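Local coordinates for thioesterase (Pseudomonas aeruginosa, PDB 2O5U) that belongs to the 4-hydroxybenzoyl-CoA thioesterase family and is a putative thioesterase that probably hydrolyses fatty acyl-CoA thioesters, at the interface of chains A and B and the interface of chains A and C. Sequence-based numbering; all coordinates share one arbitrary frame. Chains: chain A/B/C, Thioesterase.

Contact 1: the interface of chains A and B. Residues chain A 57-58, 63, 124; chain B 28-29.
B:Tyr29 sets one ring face against A:Ile63 and a rim against A:Arg124, with B:Ile28 following alongside to meet A:Ile57 and A:Gln58. This is a mainly apolar patch of a two-fold interface between copies of a 4-hydroxybenzoyl-CoA thioesterase family protein, a hot-dog fold, and the two chain B residues belong to the family's conserved D-x-D-x-x-G-H-V-N-N segment.

A:Ile63 lies over one face of the tyrosine, running antiparallel to it. Its branch methyl CG2 makes a CH-pi contact 3.6 Å from the ring centroid and is displaced toward the rim, where it comes within 3.3 Å of B:Tyr29 CE1. The CD1 end of the same side chain lies farther back, near CG and CD2. On the other face sits the tyrosine's own neighbour, the CG2 methyl of B:Ile28, over the ring centre, so the phenol is clasped between two isoleucine methyls, one from each chain.

The rim that carries CE1 points at a face of the A:Arg124 guanidinium, and the two planes stand almost perpendicular, 84° apart. B:Tyr29 CE1 is 3.7 Å from the central carbon, CZ, of A:Arg124, while NH2 lies in the plane of the phenol ring at its edge. What fixes the rotation of the guanidinium is a pincer within chain A: NH1 and NH2 both donate end-on to the backbone oxygen of A:Ile57, each at 3.1 Å. The oxygen lies close to the guanidinium plane, but NH1 approaches from above the carbonyl plane and NH2 nearly in line with C=O.

A:Ile57 turns its CG2 methyl to the phenol oxygen, 3.7 Å from B:Tyr29 OH, and crosses B:Ile28 at about a right angle. CG1 of B:Ile28 points away from its own backbone N (chi1 -172°), carrying CD1 forward to 3.9 Å from A:Ile57 CG1. A bend at chi2 (-64°) brings the side-chain amide of A:Gln58 to that same CD1, 3.7 Å from NE2.

Contact 2: the interface of chains A and C. Residues chain A 26-29, 33; chain C 23-24, 26.
C:Trp23 buries the most surface of this patch, and its indole N-H, NE1, gives a nearly straight hydrogen bond (176° at H) of 3.1 Å to OD2 of the A:Asp27 carboxylate. The oxygen lies in the indole plane, yet the indole comes at it from above the carboxylate plane. From the opposite face the amide ND2 of A:Asn33 donates to the same OD2 at 2.8 Å, and OD1 takes the backbone N-H of A:Tyr29, so the carboxylate is held at both oxygens. By family homology A:Asp27 is the likely catalytic aspartate.

Beyond NE1 the benzo edge of the indole reaches A:Tyr29 and A:Ile28. The tryptophan side chain crosses both at about a right angle, CZ2 lying 3.5 Å from A:Tyr29 CE2 and 3.6 Å from A:Ile28 CG2. A water against one indole face joins A:Ile28 N to the backbone oxygens of C:Trp23 and C:Asn26.

A:Asn33 and C:His24 come from opposite directions. CB of A:Asn33 lies over the imidazole face toward CE1, 3.6 Å from the centroid, with amide and ring planes 37° apart. CG points away from the backbone N (chi1 -175°), which swings ND2 to the aspartate. NE2 of C:His24 makes a weak bond to A:Asn26 O, 3.2 Å long.

C:Trp23 and C:His24 lie on the 3-10 helix 23-25, while the chain A residues come from the following loop, which runs up to helix 34-53.

Contact 1: the interface of chains A and B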
# COMPACT_ATOMS: atom_id res chain seq x y z
N ILE A 57 -13.66 -4.08 16.00
CA ILE A 57 -12.30 -4.45 15.57
C ILE A 57 -11.20 -4.08 16.58
O ILE A 57 -10.13 -4.71 16.62
CB ILE A 57 -11.98 -3.95 14.12
CG1 ILE A 57 -11.73 -2.45 14.09
CG2 ILE A 57 -13.11 -4.39 13.15
CD1 ILE A 57 -11.34 -1.85 12.65
N GLN A 58 -11.47 -3.09 17.41
CA GLN A 58 -10.50 -2.61 18.38
C GLN A 58 -10.44 -3.54 19.61
O GLN A 58 -9.35 -3.92 20.05
CB GLN A 58 -10.84 -1.17 18.79
CG GLN A 58 -10.83 -0.16 17.59
CD GLN A 58 -9.48 0.01 16.96
OE1 GLN A 58 -8.47 -0.34 17.54
NE2 GLN A 58 -9.45 0.56 15.77
N ILE A 63 -12.69 -12.48 15.75
CA ILE A 63 -12.14 -11.85 14.53
C ILE A 63 -12.34 -12.71 13.25
O ILE A 63 -12.43 -13.94 13.35
CB ILE A 63 -10.63 -11.54 14.71
CG1 ILE A 63 -9.81 -12.82 14.77
CG2 ILE A 63 -10.38 -10.65 15.91
CD1 ILE A 63 -8.37 -12.59 14.38
N ARG A 124 -10.12 -14.40 19.20
CA ARG A 124 -9.01 -13.46 18.96
C ARG A 124 -7.61 -13.99 19.35
O ARG A 124 -6.70 -14.00 18.51
CB ARG A 124 -9.35 -12.08 19.60
CG ARG A 124 -8.34 -10.93 19.37
CD ARG A 124 -8.97 -9.52 19.56
NE ARG A 124 -8.16 -8.47 18.89
CZ ARG A 124 -8.67 -7.35 18.39
NH1 ARG A 124 -10.00 -7.17 18.45
NH2 ARG A 124 -7.87 -6.43 17.80
N ILE B 28 -4.38 -4.92 11.73
CA ILE B 28 -4.81 -4.65 13.09
C ILE B 28 -4.78 -5.90 13.93
O ILE B 28 -4.63 -5.82 15.14
CB ILE B 28 -6.25 -3.97 13.10
CG1 ILE B 28 -6.65 -3.48 14.51
CG2 ILE B 28 -7.34 -4.95 12.50
CD1 ILE B 28 -7.89 -2.57 14.49
N TYR B 29 -4.95 -7.06 13.33
CA TYR B 29 -4.93 -8.29 14.13
C TYR B 29 -3.50 -8.88 14.27
O TYR B 29 -3.32 -9.97 14.84
CB TYR B 29 -5.90 -9.30 13.54
CG TYR B 29 -7.35 -8.86 13.59
CD1 TYR B 29 -7.86 -8.21 14.71
CD2 TYR B 29 -8.20 -9.06 12.50
CE1 TYR B 29 -9.23 -7.81 14.75
CE2 TYR B 29 -9.51 -8.67 12.53
CZ TYR B 29 -10.01 -8.02 13.63
OH TYR B 29 -11.35 -7.65 13.68

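Contact 2: the interface of chains A and C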
# COMPACT_ATOMS: atom_id res chain seq x y z
N ASN A 26 -2.96 3.57 -8.91
CA ASN A 26 -2.46 3.28 -10.27
C ASN A 26 -1.05 2.71 -10.16
O ASN A 26 -0.24 3.17 -9.36
CB ASN A 26 -2.45 4.55 -11.16
CG ASN A 26 -3.85 5.03 -11.49
OD1 ASN A 26 -4.79 4.27 -11.41
ND2 ASN A 26 -3.99 6.30 -11.85
N ASP A 27 -0.72 1.74 -10.98
CA ASP A 27 0.69 1.32 -11.02
C ASP A 27 1.34 1.87 -12.30
O ASP A 27 0.84 2.82 -12.95
CB ASP A 27 0.83 -0.20 -10.91
CG ASP A 27 0.29 -0.96 -12.16
OD1 ASP A 27 -0.02 -0.36 -13.30
OD2 ASP A 27 0.19 -2.18 -11.97
N ILE A 28 2.50 1.32 -12.63
CA ILE A 28 3.37 1.90 -13.67
C ILE A 28 2.71 1.86 -15.08
O ILE A 28 3.01 2.69 -15.93
CB ILE A 28 4.75 1.19 -13.65
CG1 ILE A 28 5.72 1.91 -14.59
CG2 ILE A 28 4.64 -0.28 -13.96
CD1 ILE A 28 7.13 1.34 -14.45
N TYR A 29 1.76 0.94 -15.30
CA TYR A 29 1.05 0.89 -16.59
C TYR A 29 -0.20 1.76 -16.61
O TYR A 29 -0.90 1.79 -17.61
CB TYR A 29 0.72 -0.54 -16.95
CG TYR A 29 1.92 -1.47 -17.04
CD1 TYR A 29 3.06 -1.11 -17.73
CD2 TYR A 29 1.89 -2.72 -16.46
CE1 TYR A 29 4.14 -1.97 -17.85
CE2 TYR A 29 2.99 -3.60 -16.59
CZ TYR A 29 4.09 -3.20 -17.29
OH TYR A 29 5.17 -4.04 -17.46
N ASN A 33 -3.94 -1.12 -9.81
CA ASN A 33 -3.25 -2.41 -9.69
C ASN A 33 -4.16 -3.58 -9.24
O ASN A 33 -5.06 -3.42 -8.41
CB ASN A 33 -2.01 -2.27 -8.79
CG ASN A 33 -1.21 -3.53 -8.73
OD1 ASN A 33 -1.32 -4.30 -7.77
ND2 ASN A 33 -0.40 -3.77 -9.76
N TRP C 23 6.67 -4.64 -6.67
CA TRP C 23 6.14 -4.21 -8.01
C TRP C 23 5.47 -2.85 -7.88
O TRP C 23 5.80 -1.89 -8.63
CB TRP C 23 5.13 -5.21 -8.54
CG TRP C 23 4.38 -4.63 -9.70
CD1 TRP C 23 3.14 -4.03 -9.69
CD2 TRP C 23 4.86 -4.56 -11.06
NE1 TRP C 23 2.83 -3.58 -10.98
CE2 TRP C 23 3.87 -3.87 -11.83
CE3 TRP C 23 6.06 -4.97 -11.69
CZ2 TRP C 23 3.98 -3.71 -13.20
CZ3 TRP C 23 6.19 -4.76 -13.09
CH2 TRP C 23 5.15 -4.12 -13.82
N HIS C 24 4.56 -2.76 -6.91
CA HIS C 24 3.70 -1.58 -6.84
C HIS C 24 4.40 -0.44 -6.09
O HIS C 24 3.75 0.56 -5.77
CB HIS C 24 2.32 -1.92 -6.22
CG HIS C 24 1.22 -0.94 -6.55
ND1 HIS C 24 -0.08 -1.12 -6.13
CD2 HIS C 24 1.21 0.17 -7.34
CE1 HIS C 24 -0.84 -0.15 -6.61
NE2 HIS C 24 -0.08 0.66 -7.33
N ASN C 26 6.53 1.20 -7.54
CA ASN C 26 6.56 2.21 -8.63
C ASN C 26 5.16 2.79 -8.79
O ASN C 26 4.16 2.08 -8.72
CB ASN C 26 7.03 1.58 -9.96
CG ASN C 26 8.50 1.19 -9.93
OD1 ASN C 26 9.24 1.69 -9.11
ND2 ASN C 26 8.90 0.28 -10.80
O HOH W 1 3.88 -0.06 -10.56

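Contact 1 and contact 2 lie about 30 Å apart in the copies given, yet they use the same segment: residues 28 and 29 face chain A from chain B in contact 1, and face chain C from chain A in contact 2. Since each copy repeats the contacts, the stretch just after 3-10 helix 23-25 serves two different interfaces. Tyr29 has one rim beside an arginine in contact 1 and the other beside a tryptophan in contact 2. The deposited assembly of four copies may not be the biological one; if both pairings persist in solution, the likely active-site loop would be braced by its neighbours.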